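Local coordinates for polyketide synthase type I (Bacillus amyloliquefaciens, PDB 5KKU), which forms an N-terminal dehydratase domain of the difficidin assembly line, where it probably removes water from carrier-bound polyketide intermediates, at residues Thr18-Ile21 with Val22-His25; Val67-Glu70 with Glu71-Lys74. All blocks are in the same frame, centred on the assembly; numbering follows the deposited sequence.

Contact 1. Residues Thr18-Ile21 with Val22-His25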
# COMPACT_ATOMS: atom_id res chain seq x y z
N THR A 18 -12.13 -8.84 -12.45
CA THR A 18 -11.87 -7.86 -13.48
C THR A 18 -11.43 -6.49 -12.99
O THR A 18 -11.15 -5.62 -13.76
CB THR A 18 -13.03 -7.67 -14.46
OG1 THR A 18 -14.20 -7.34 -13.76
CG2 THR A 18 -13.25 -8.90 -15.25
N ASN A 19 -11.34 -6.31 -11.69
CA ASN A 19 -10.85 -5.07 -11.14
C ASN A 19 -9.43 -4.76 -11.62
O ASN A 19 -8.59 -5.59 -11.57
CB ASN A 19 -10.91 -5.11 -9.61
CG ASN A 19 -10.66 -3.79 -8.99
OD1 ASN A 19 -9.56 -3.33 -8.98
ND2 ASN A 19 -11.68 -3.17 -8.47
N TYR A 20 -9.21 -3.55 -12.10
CA TYR A 20 -7.95 -3.20 -12.71
C TYR A 20 -6.76 -3.44 -11.80
O TYR A 20 -5.73 -3.71 -12.27
CB TYR A 20 -7.90 -1.77 -13.23
CG TYR A 20 -8.73 -1.44 -14.43
CD1 TYR A 20 -8.38 -1.88 -15.67
CD2 TYR A 20 -9.82 -0.63 -14.33
CE1 TYR A 20 -9.10 -1.54 -16.78
CE2 TYR A 20 -10.55 -0.31 -15.43
CZ TYR A 20 -10.17 -0.77 -16.64
OH TYR A 20 -10.84 -0.47 -17.71
N ILE A 21 -6.97 -3.33 -10.49
CA ILE A 21 -5.89 -3.53 -9.53
C ILE A 21 -5.32 -4.94 -9.63
O ILE A 21 -4.13 -5.13 -9.90
CB ILE A 21 -6.37 -3.29 -8.08
CG1 ILE A 21 -6.86 -1.85 -7.92
CG2 ILE A 21 -5.26 -3.60 -7.09
CD1 ILE A 21 -7.91 -1.68 -6.84
N VAL A 22 -6.17 -5.94 -9.41
CA VAL A 22 -5.76 -7.33 -9.48
C VAL A 22 -5.39 -7.73 -10.91
O VAL A 22 -4.55 -8.61 -11.12
CB VAL A 22 -6.86 -8.28 -8.97
CG1 VAL A 22 -7.19 -7.97 -7.52
CG2 VAL A 22 -8.10 -8.17 -9.84
N ARG A 23 -5.98 -7.11 -11.87
CA ARG A 23 -5.65 -7.46 -13.19
C ARG A 23 -4.22 -7.11 -13.47
O ARG A 23 -3.54 -7.80 -14.13
CB ARG A 23 -6.60 -6.74 -14.10
CG ARG A 23 -6.38 -6.74 -15.58
CD ARG A 23 -7.33 -5.67 -16.03
NE ARG A 23 -7.27 -5.25 -17.39
CZ ARG A 23 -6.53 -4.28 -17.88
NH1 ARG A 23 -5.71 -3.59 -17.18
NH2 ARG A 23 -6.64 -4.00 -19.12
N ASP A 24 -3.78 -6.01 -12.88
CA ASP A 24 -2.46 -5.48 -13.16
C ASP A 24 -1.53 -5.64 -11.95
O ASP A 24 -0.58 -4.96 -11.79
CB ASP A 24 -2.57 -4.03 -13.60
CG ASP A 24 -3.15 -3.88 -14.99
OD1 ASP A 24 -3.35 -4.86 -15.69
OD2 ASP A 24 -3.37 -2.77 -15.38
N HIS A 25 -1.87 -6.59 -11.11
CA HIS A 25 -1.00 -7.04 -10.02
C HIS A 25 -1.08 -8.53 -9.80
O HIS A 25 -1.95 -9.04 -9.12
CB HIS A 25 -1.21 -6.27 -8.73
CG HIS A 25 -0.20 -6.59 -7.69
ND1 HIS A 25 -0.47 -7.41 -6.63
CD2 HIS A 25 1.07 -6.20 -7.54
CE1 HIS A 25 0.59 -7.52 -5.88
NE2 HIS A 25 1.54 -6.80 -6.41
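Tyr20 and Arg23 lie side by side with their side chains running the same way, and the edge of the phenol ring is set against one face of the guanidinium. The two planes stand 85° apart, and the closest approach is CD1 of Tyr20 to NH1 of Arg23 at 3.5 Å, so the ring meets the guanidinium edge-on to its face, CD1 lying 3.4 Å above the plane toward the rim. The arginine reaches this place because CG is anti to the backbone N (chi1 170°) and the chain stays extended as far as NE. The guanidinium is also held in rotation: NH1 of Arg23 makes a salt bridge with OD2 of Asp24 at 3.1 Å. That same carboxylate oxygen accepts a hydrogen bond from the backbone N of Phe158, whose ring meets Tyr20 almost parallel.

Behind these side chains is a single turn of helix, residues 20-23. Arg23 N donates to Asn19 O at 3.0 Å, and Asp24 N to Tyr20 O at 3.1 Å, both with the i to i+4 spacing of an alpha-helix. Asn19 is the N-cap: its OD1 takes the N-H of Ile21 at 3.0 Å, with a donor angle of 155°. Val22 CG2 closes on Asn19 O at 3.1 Å, a tight fit on the buried flank. Asp24 is the first residue to leave helical geometry, and the chain passes directly into strand 25-27 at His25, the predicted proton acceptor, whose side chain lies about 4 Å from that of Asp198, the predicted proton donor.

Within the N-terminal hotdog fold, the turn packs on strand 30-33 and the loop after it: Ile21 rests on Leu33 and Pro34, Val22 on Arg31 and on Thr68, while Asp24 is hydrogen-bonded to Gly156 through the backbone.

Contact 2. Residues Val67-Glu70 with Glu71-Lys74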
# COMPACT_ATOMS: atom_id res chain seq x y z
N VAL A 67 -7.30 -12.74 -3.05
CA VAL A 67 -7.04 -13.36 -4.33
C VAL A 67 -8.32 -13.57 -5.13
O VAL A 67 -9.24 -14.10 -4.64
CB VAL A 67 -6.29 -14.67 -4.15
CG1 VAL A 67 -6.25 -15.50 -5.40
CG2 VAL A 67 -4.91 -14.42 -3.65
N THR A 68 -8.28 -13.24 -6.41
CA THR A 68 -9.40 -13.51 -7.29
C THR A 68 -9.13 -14.56 -8.32
O THR A 68 -8.02 -14.90 -8.55
CB THR A 68 -9.95 -12.25 -7.98
OG1 THR A 68 -9.04 -11.78 -8.96
CG2 THR A 68 -10.15 -11.20 -7.03
N SER A 69 -10.16 -15.04 -8.96
CA SER A 69 -10.06 -16.07 -9.94
C SER A 69 -11.11 -15.89 -11.03
O SER A 69 -12.03 -15.17 -10.85
CB SER A 69 -10.24 -17.41 -9.25
OG SER A 69 -10.32 -18.48 -10.12
N GLU A 70 -10.95 -16.53 -12.17
CA GLU A 70 -12.03 -16.65 -13.11
C GLU A 70 -13.24 -17.32 -12.48
O GLU A 70 -14.35 -17.05 -12.84
CB GLU A 70 -11.59 -17.40 -14.32
CG GLU A 70 -10.66 -16.58 -15.17
CD GLU A 70 -11.38 -15.60 -16.07
OE1 GLU A 70 -12.61 -15.73 -16.19
OE2 GLU A 70 -10.73 -14.72 -16.65
N GLU A 71 -12.97 -18.23 -11.56
CA GLU A 71 -13.97 -18.99 -10.89
C GLU A 71 -14.73 -18.24 -9.81
O GLU A 71 -15.80 -18.62 -9.50
CB GLU A 71 -13.35 -20.22 -10.28
CG GLU A 71 -12.69 -21.19 -11.22
CD GLU A 71 -13.53 -21.51 -12.42
OE1 GLU A 71 -14.56 -22.12 -12.24
OE2 GLU A 71 -13.19 -21.13 -13.54
N PHE A 72 -14.13 -17.22 -9.21
CA PHE A 72 -14.75 -16.44 -8.14
C PHE A 72 -14.30 -14.99 -7.98
O PHE A 72 -13.19 -14.66 -8.15
CB PHE A 72 -14.66 -17.13 -6.78
CG PHE A 72 -13.29 -17.52 -6.40
CD1 PHE A 72 -12.46 -16.63 -5.81
CD2 PHE A 72 -12.83 -18.76 -6.69
CE1 PHE A 72 -11.19 -16.97 -5.48
CE2 PHE A 72 -11.57 -19.11 -6.38
CZ PHE A 72 -10.75 -18.21 -5.76
N ASP A 73 -15.19 -14.13 -7.59
CA ASP A 73 -14.81 -12.80 -7.18
C ASP A 73 -14.64 -12.77 -5.67
O ASP A 73 -14.58 -13.79 -5.04
CB ASP A 73 -15.86 -11.80 -7.60
CG ASP A 73 -16.06 -11.76 -9.08
OD1 ASP A 73 -15.11 -11.92 -9.81
OD2 ASP A 73 -17.17 -11.54 -9.50
N LYS A 74 -14.59 -11.61 -5.07
CA LYS A 74 -14.57 -11.51 -3.63
C LYS A 74 -15.49 -10.45 -3.11
O LYS A 74 -15.60 -9.43 -3.67
CB LYS A 74 -13.17 -11.28 -3.11
CG LYS A 74 -12.24 -12.41 -3.30
CD LYS A 74 -12.65 -13.59 -2.50
CE LYS A 74 -11.47 -14.07 -1.72
NZ LYS A 74 -10.52 -14.86 -2.53
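The chain reverses at residues 69-72, the CA directions of the two segments lying 140° apart. This is a type I beta-turn, with Glu70 and Glu71 at its corners, which carries the chain from the short strand 66-67 to strand 73-83 of the N-terminal hotdog fold. Ser69 and Phe72 form its hydrogen-bonded pair: Ser69 N donates to Phe72 O at 3.2 Å, whereas the return bond, Phe72 N to Ser69 O at 3.4 Å, is weak.

The serine side chain ties the turn a second time. With OG anti to the backbone N (chi1 173°), the hydroxyl oxygen receives the N-H of Glu71 at 3.0 Å, which makes an ST turn nested inside the beta-turn. The same residue serves the aromatic: CB of Ser69 sits over one face of the Phe72 ring, 3.7 Å from its centroid and 15° off the normal, a CH-pi contact. Ser69 thus uses its oxygen for the turn and its carbon for the ring. The Phe72 ring also has a cation-pi partner in Lys95 and an edge-to-face one in His299 of the C-terminal histidine tag. Thr68 OG1 is hydrogen-bonded to ND1 of His17, and Asp73 OD1 accepts from the backbone N of that residue.

Beyond the turn the bent side chain of Lys74 curls back toward residues 67-70, and its NZ donates to Val67 O at 2.6 Å, lying in the carbonyl plane.

Contact 1 lies about 14 Å from the chain centre and contact 2 about 21 Å, their own centres being 11 Å apart. Both adjoin strand 30-33: strand 25-27, which leaves the helical turn, pairs with it on one side, and strand 66-67, which leads into the turn of contact 2, on the other. They touch directly where Val22 CG2 packs on Thr68 OG1 at 3.8 Å. Contact 1 is partly buried, with Ile21, Val22, Asp24 and His25 inside and Thr18 exposed; it combines aliphatic residues with an ion pair and delivers the predicted catalytic His25. Contact 2 is mostly buried, except for its two turn glutamates, and relies on serine and lysine bonds to backbone atoms.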